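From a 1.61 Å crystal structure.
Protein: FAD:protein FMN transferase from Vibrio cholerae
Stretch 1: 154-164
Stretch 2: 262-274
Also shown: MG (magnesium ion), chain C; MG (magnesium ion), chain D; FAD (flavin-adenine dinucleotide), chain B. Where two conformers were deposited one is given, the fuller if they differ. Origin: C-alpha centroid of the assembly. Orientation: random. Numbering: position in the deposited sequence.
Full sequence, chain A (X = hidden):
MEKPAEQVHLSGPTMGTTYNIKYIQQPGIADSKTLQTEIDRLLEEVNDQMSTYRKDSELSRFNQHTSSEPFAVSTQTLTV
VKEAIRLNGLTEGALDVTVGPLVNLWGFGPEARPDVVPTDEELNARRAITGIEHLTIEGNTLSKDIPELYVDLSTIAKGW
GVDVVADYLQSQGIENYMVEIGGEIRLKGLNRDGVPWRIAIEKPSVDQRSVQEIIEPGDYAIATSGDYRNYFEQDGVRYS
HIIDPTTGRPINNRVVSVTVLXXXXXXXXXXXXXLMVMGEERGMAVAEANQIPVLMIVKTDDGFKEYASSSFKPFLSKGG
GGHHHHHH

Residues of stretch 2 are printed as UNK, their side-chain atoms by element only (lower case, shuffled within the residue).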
# COMPACT_ATOMS: atom_id res chain seq x y z
N SER A 154 -3.79 -4.04 -4.81
CA SER A 154 -2.30 -3.86 -4.82
C SER A 154 -1.87 -2.75 -3.86
O SER A 154 -0.71 -2.76 -3.40
CB SER A 154 -1.85 -3.56 -6.24
OG SER A 154 -1.98 -4.73 -7.02
N THR A 155 -2.76 -1.79 -3.62
CA THR A 155 -2.42 -0.54 -2.91
C THR A 155 -2.52 -0.77 -1.43
O THR A 155 -2.21 0.17 -0.71
CB THR A 155 -3.32 0.61 -3.35
OG1 THR A 155 -2.68 1.83 -3.02
CG2 THR A 155 -4.69 0.59 -2.74
N ILE A 156 -3.06 -1.91 -0.99
CA ILE A 156 -3.47 -2.01 0.44
C ILE A 156 -3.14 -3.38 0.98
O ILE A 156 -2.93 -3.52 2.24
CB ILE A 156 -4.94 -1.61 0.58
CG1 ILE A 156 -5.39 -1.51 2.04
CG2 ILE A 156 -5.83 -2.51 -0.29
CD1 ILE A 156 -6.81 -0.89 2.20
N ALA A 157 -3.27 -4.43 0.18
CA ALA A 157 -3.07 -5.79 0.74
C ALA A 157 -1.59 -6.03 1.10
O ALA A 157 -1.35 -6.95 1.93
CB ALA A 157 -3.60 -6.82 -0.21
N LYS A 158 -0.62 -5.26 0.61
CA LYS A 158 0.78 -5.37 1.09
C LYS A 158 0.84 -4.96 2.58
O LYS A 158 1.43 -5.69 3.37
CB LYS A 158 1.70 -4.53 0.22
CG LYS A 158 3.12 -5.03 0.05
CD LYS A 158 3.73 -4.46 -1.24
CE LYS A 158 3.99 -2.98 -1.09
NZ LYS A 158 5.01 -2.50 -2.04
N GLY A 159 0.29 -3.80 2.93
CA GLY A 159 0.17 -3.31 4.32
C GLY A 159 -0.54 -4.34 5.15
O GLY A 159 -0.14 -4.57 6.28
N TRP A 160 -1.60 -4.94 4.61
CA TRP A 160 -2.33 -6.01 5.33
C TRP A 160 -1.35 -7.15 5.66
O TRP A 160 -1.36 -7.60 6.84
CB TRP A 160 -3.52 -6.53 4.50
CG TRP A 160 -4.18 -7.70 5.16
CD1 TRP A 160 -4.10 -8.99 4.75
CD2 TRP A 160 -5.03 -7.70 6.33
NE1 TRP A 160 -4.83 -9.79 5.59
CE2 TRP A 160 -5.39 -9.04 6.57
CE3 TRP A 160 -5.52 -6.71 7.20
CZ2 TRP A 160 -6.20 -9.40 7.64
CZ3 TRP A 160 -6.31 -7.06 8.26
CH2 TRP A 160 -6.63 -8.40 8.49
N GLY A 161 -0.55 -7.62 4.68
CA GLY A 161 0.40 -8.74 4.95
C GLY A 161 1.38 -8.33 6.07
O GLY A 161 1.67 -9.13 6.95
N VAL A 162 1.82 -7.07 6.06
CA VAL A 162 2.75 -6.56 7.10
C VAL A 162 2.08 -6.65 8.47
O VAL A 162 2.68 -7.22 9.40
CB VAL A 162 3.21 -5.13 6.82
CG1 VAL A 162 3.90 -4.53 8.04
CG2 VAL A 162 4.09 -5.09 5.57
N ASP A 163 0.80 -6.26 8.55
CA ASP A 163 0.05 -6.33 9.82
C ASP A 163 -0.12 -7.77 10.24
O ASP A 163 -0.04 -8.07 11.47
CB ASP A 163 -1.29 -5.62 9.69
CG ASP A 163 -1.24 -4.11 9.60
OD1 ASP A 163 -0.26 -3.50 10.08
OD2 ASP A 163 -2.21 -3.55 9.09
N VAL A 164 -0.48 -8.65 9.31
CA VAL A 164 -0.68 -10.10 9.63
C VAL A 164 0.62 -10.68 10.22
O VAL A 164 0.56 -11.35 11.28
CB VAL A 164 -1.15 -10.87 8.39
CG1 VAL A 164 -1.00 -12.36 8.58
CG2 VAL A 164 -2.57 -10.45 8.04
N UNK A 262 0.85 5.17 10.52
CA UNK A 262 -0.42 4.73 11.15
C UNK A 262 -0.07 3.51 12.00
O UNK A 262 0.84 2.81 11.62
c UNK A 262 -2.90 4.25 10.70
o UNK A 262 -3.30 3.10 11.08
c UNK A 262 -1.50 4.39 10.13
o UNK A 262 -3.56 5.30 10.83
N UNK A 263 -0.85 3.24 13.02
CA UNK A 263 -0.71 2.00 13.80
C UNK A 263 -0.89 0.76 12.91
O UNK A 263 -0.30 -0.29 13.20
c UNK A 263 0.07 3.75 17.98
c UNK A 263 -0.11 2.84 16.79
n UNK A 263 1.51 3.96 18.24
c UNK A 263 -1.40 3.09 16.03
c UNK A 263 -1.71 2.03 14.96
N UNK A 264 -1.66 0.86 11.82
CA UNK A 264 -1.90 -0.21 10.84
C UNK A 264 -1.15 0.06 9.55
O UNK A 264 -1.32 1.13 8.98
c UNK A 264 -3.39 -0.37 10.55
o UNK A 264 -3.56 -1.13 9.39
N UNK A 265 -0.35 -0.90 9.13
CA UNK A 265 0.34 -0.81 7.83
C UNK A 265 -0.69 -0.84 6.70
O UNK A 265 -0.55 -0.08 5.75
c UNK A 265 1.40 -1.88 7.68
s UNK A 265 2.57 -1.46 6.36
N UNK A 266 -1.71 -1.64 6.81
CA UNK A 266 -2.82 -1.62 5.81
C UNK A 266 -3.32 -0.18 5.61
O UNK A 266 -3.43 0.34 4.44
c UNK A 266 -6.95 -2.78 7.44
c UNK A 266 -3.96 -2.51 6.27
c UNK A 266 -5.14 -2.39 5.37
s UNK A 266 -6.57 -3.38 5.81
N UNK A 267 -3.61 0.50 6.70
CA UNK A 267 -4.17 1.86 6.68
C UNK A 267 -3.13 2.83 6.12
O UNK A 267 -3.48 3.66 5.24
o UNK A 267 -5.72 1.31 8.36
c UNK A 267 -5.21 3.67 8.01
c UNK A 267 -4.68 2.25 8.05
N UNK A 268 -1.88 2.73 6.57
CA UNK A 268 -0.82 3.64 6.08
C UNK A 268 -0.65 3.45 4.58
O UNK A 268 -0.51 4.47 3.87
c UNK A 268 0.49 3.44 6.75
N UNK A 269 -0.73 2.21 4.10
CA UNK A 269 -0.53 1.86 2.67
C UNK A 269 -1.60 2.53 1.82
O UNK A 269 -1.25 3.19 0.80
c UNK A 269 0.09 -0.21 1.25
c UNK A 269 -0.50 0.34 2.54
o UNK A 269 -0.06 -1.44 1.02
o UNK A 269 0.63 0.60 0.45
N UNK A 270 -2.87 2.33 2.15
CA UNK A 270 -4.00 2.97 1.44
C UNK A 270 -3.88 4.47 1.46
O UNK A 270 -4.09 5.12 0.41
N UNK A 271 -3.54 5.04 2.61
CA UNK A 271 -3.47 6.51 2.77
C UNK A 271 -2.37 7.11 1.91
O UNK A 271 -2.64 8.14 1.25
c UNK A 271 -4.54 6.82 5.05
c UNK A 271 -5.55 7.87 4.62
c UNK A 271 -4.21 7.00 6.51
c UNK A 271 -3.26 6.86 4.24
N UNK A 272 -1.21 6.47 1.87
CA UNK A 272 -0.09 7.07 1.13
C UNK A 272 -0.51 7.21 -0.34
O UNK A 272 -0.24 8.27 -0.94
c UNK A 272 1.14 6.22 1.32
N UNK A 273 -1.12 6.17 -0.92
CA UNK A 273 -1.48 6.23 -2.36
C UNK A 273 -2.62 7.26 -2.52
O UNK A 273 -2.62 8.07 -3.47
o UNK A 273 -0.84 3.86 -2.58
c UNK A 273 -2.12 4.92 -4.37
c UNK A 273 -1.87 4.84 -2.88
N UNK A 274 -3.64 7.20 -1.66
CA UNK A 274 -4.79 8.08 -1.75
C UNK A 274 -4.42 9.53 -1.65
O UNK A 274 -4.84 10.33 -2.51
MG MG C . -0.84 2.01 -1.13
MG MG D . 2.02 0.25 -1.16
PA FAD B . 1.03 1.72 -4.05
O1A FAD B . 1.53 3.08 -4.36
O2A FAD B . 0.86 1.31 -2.64
O5B FAD B . -0.35 1.46 -4.81
C5B FAD B . -0.25 1.46 -6.26
C4B FAD B . -0.96 0.28 -6.86
O4B FAD B . -2.37 0.27 -6.54
C3B FAD B . -0.87 0.27 -8.39
O3B FAD B . 0.27 -0.48 -8.81
C2B FAD B . -2.21 -0.33 -8.81
O2B FAD B . -2.17 -1.74 -8.76
C1B FAD B . -3.15 0.20 -7.74
N9A FAD B . -3.71 1.52 -7.96
C8A FAD B . -3.30 2.51 -8.87
N7A FAD B . -3.96 3.62 -8.70
C5A FAD B . -4.88 3.38 -7.70
C6A FAD B . -5.87 4.18 -7.12
N6A FAD B . -6.08 5.48 -7.43
N1A FAD B . -6.58 3.63 -6.11
C2A FAD B . -6.36 2.34 -5.79
N3A FAD B . -5.44 1.49 -6.26
C4A FAD B . -4.73 2.08 -7.24
N1 FAD B . 3.10 -8.15 -8.72
C2 FAD B . 3.53 -9.09 -9.62
O2 FAD B . 4.26 -8.76 -10.58
N3 FAD B . 3.22 -10.41 -9.49
C4 FAD B . 2.43 -10.87 -8.47
O4 FAD B . 2.14 -12.06 -8.39
C4X FAD B . 1.94 -9.92 -7.52
N5 FAD B . 1.17 -10.34 -6.53
C5X FAD B . 0.70 -9.40 -5.64
C6 FAD B . -0.15 -9.82 -4.60
C7 FAD B . -0.66 -8.95 -3.66
C7M FAD B . -1.56 -9.47 -2.56
C8 FAD B . -0.31 -7.58 -3.74
C8M FAD B . -0.84 -6.57 -2.76
C9 FAD B . 0.53 -7.15 -4.78
C9A FAD B . 1.05 -8.04 -5.73
N10 FAD B . 1.87 -7.63 -6.80
C10 FAD B . 2.34 -8.55 -7.72
C1' FAD B . 2.31 -6.23 -6.89
C2' FAD B . 1.29 -5.28 -7.42
O2' FAD B . 0.95 -5.61 -8.76
C3' FAD B . 1.86 -3.86 -7.38
O3' FAD B . 2.98 -3.70 -8.22
C4' FAD B . 2.33 -3.41 -6.01
O4' FAD B . 1.43 -3.88 -5.03
C5' FAD B . 2.54 -1.91 -5.95
O5' FAD B . 2.78 -1.55 -4.57
P FAD B . 3.31 -0.09 -4.23
O1P FAD B . 4.39 0.31 -5.13
O2P FAD B . 3.45 -0.15 -2.73
O3P FAD B . 2.03 0.71 -4.71
O HOH W 1 0.82 -1.77 -1.38
O HOH W 2 2.35 2.70 -0.41

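Position 262 carries two carbons, the second bearing two oxygens: a short carboxylate, with no atom near stretch 1. It is Asp262. Position 263 has four carbons in a row ending in nitrogen, and its CB points away from stretch 1; the unbranched amine identifies Lys263.

At 264 there is one carbon and one oxygen. The oxygen lies 2.8 Å from Asp163 OD2, to which it donates a hydrogen bond. This is Ser264, whose N also bonds to Asp262 OD2 at 2.9 Å. Position 265 shows one carbon and one sulfur, with CB directed toward stretch 1, 3.7 Å from Val162 CG1 and 3.4 Å from Gly159 O. A terminal sulfur on CB means Cys265.

Position 266 has three carbons and a sulfur in an unbranched chain, the sulfur between the last two carbons. The thioether lies 3.8 Å from Trp160 CE3 through its sulfur, so the residue is Met266. Its SD is 5.0 Å from the centroid of the six-membered ring of Trp160, an oblique sulfur-aromatic approach at 66° from the ring normal, and its CG packs 3.5 Å from Ile156 CG1.

At 267, CB carries one oxygen and one carbon, and points away from stretch 1: Thr267. Its N donates to Ser264 OG at 3.1 Å, capping the helix. Position 268 has a single carbon that touches nothing in stretch 1, hence Ala268.

Position 269 again has two carbons, the second with two oxygens. One oxygen accepts from Gly159 N at 3.1 Å (153° at the hydrogen); the other binds both magnesium ions. This is Asp269. OD1 is the metal-bridging oxygen, 2.6 Å from MG of chain C and 2.2 Å from MG of chain D, which leaves OD2 for Gly159.

Position 270 has no side-chain atom and is Gly270; Gly270 CA is 5.1 Å from Ile156 CA. Position 271 holds four carbons forked at the second, with CB pointing away from stretch 1: Leu271. Position 272, with one carbon and no contact, is Ala272. At 273, CB carries an oxygen and a carbon; the oxygen is 2.3 Å from MG of chain C and 2.8 Å from Thr155 OG1, giving Thr273. Position 274 lacks side-chain atoms and is Gly274.

The two helices run nearly antiparallel, at 161°, with axes 6.9 Å apart at closest approach. Gly159 permits this: Gly159 CA is 3.7 Å from Met266 CA, and an ideal CB there would fall 2.3 Å from Cys265 O. At one end, Asp163 receives the N-terminal amides of the second helix, with Cys265 N 2.8 Å from Asp163 OD1 and Met266 N 3.0 Å from Asp163 OD2. At the other, metal joins the stretches: Thr155 O and Asp269 O each lie 2.3 Å from MG of chain C. That ion also binds FAD O2A at 2.4 Å, so the contact helps hold the flavin substrate implied by the enzyme's name.

Stretch 2, residues 262-274: DKSCMTADGLATG
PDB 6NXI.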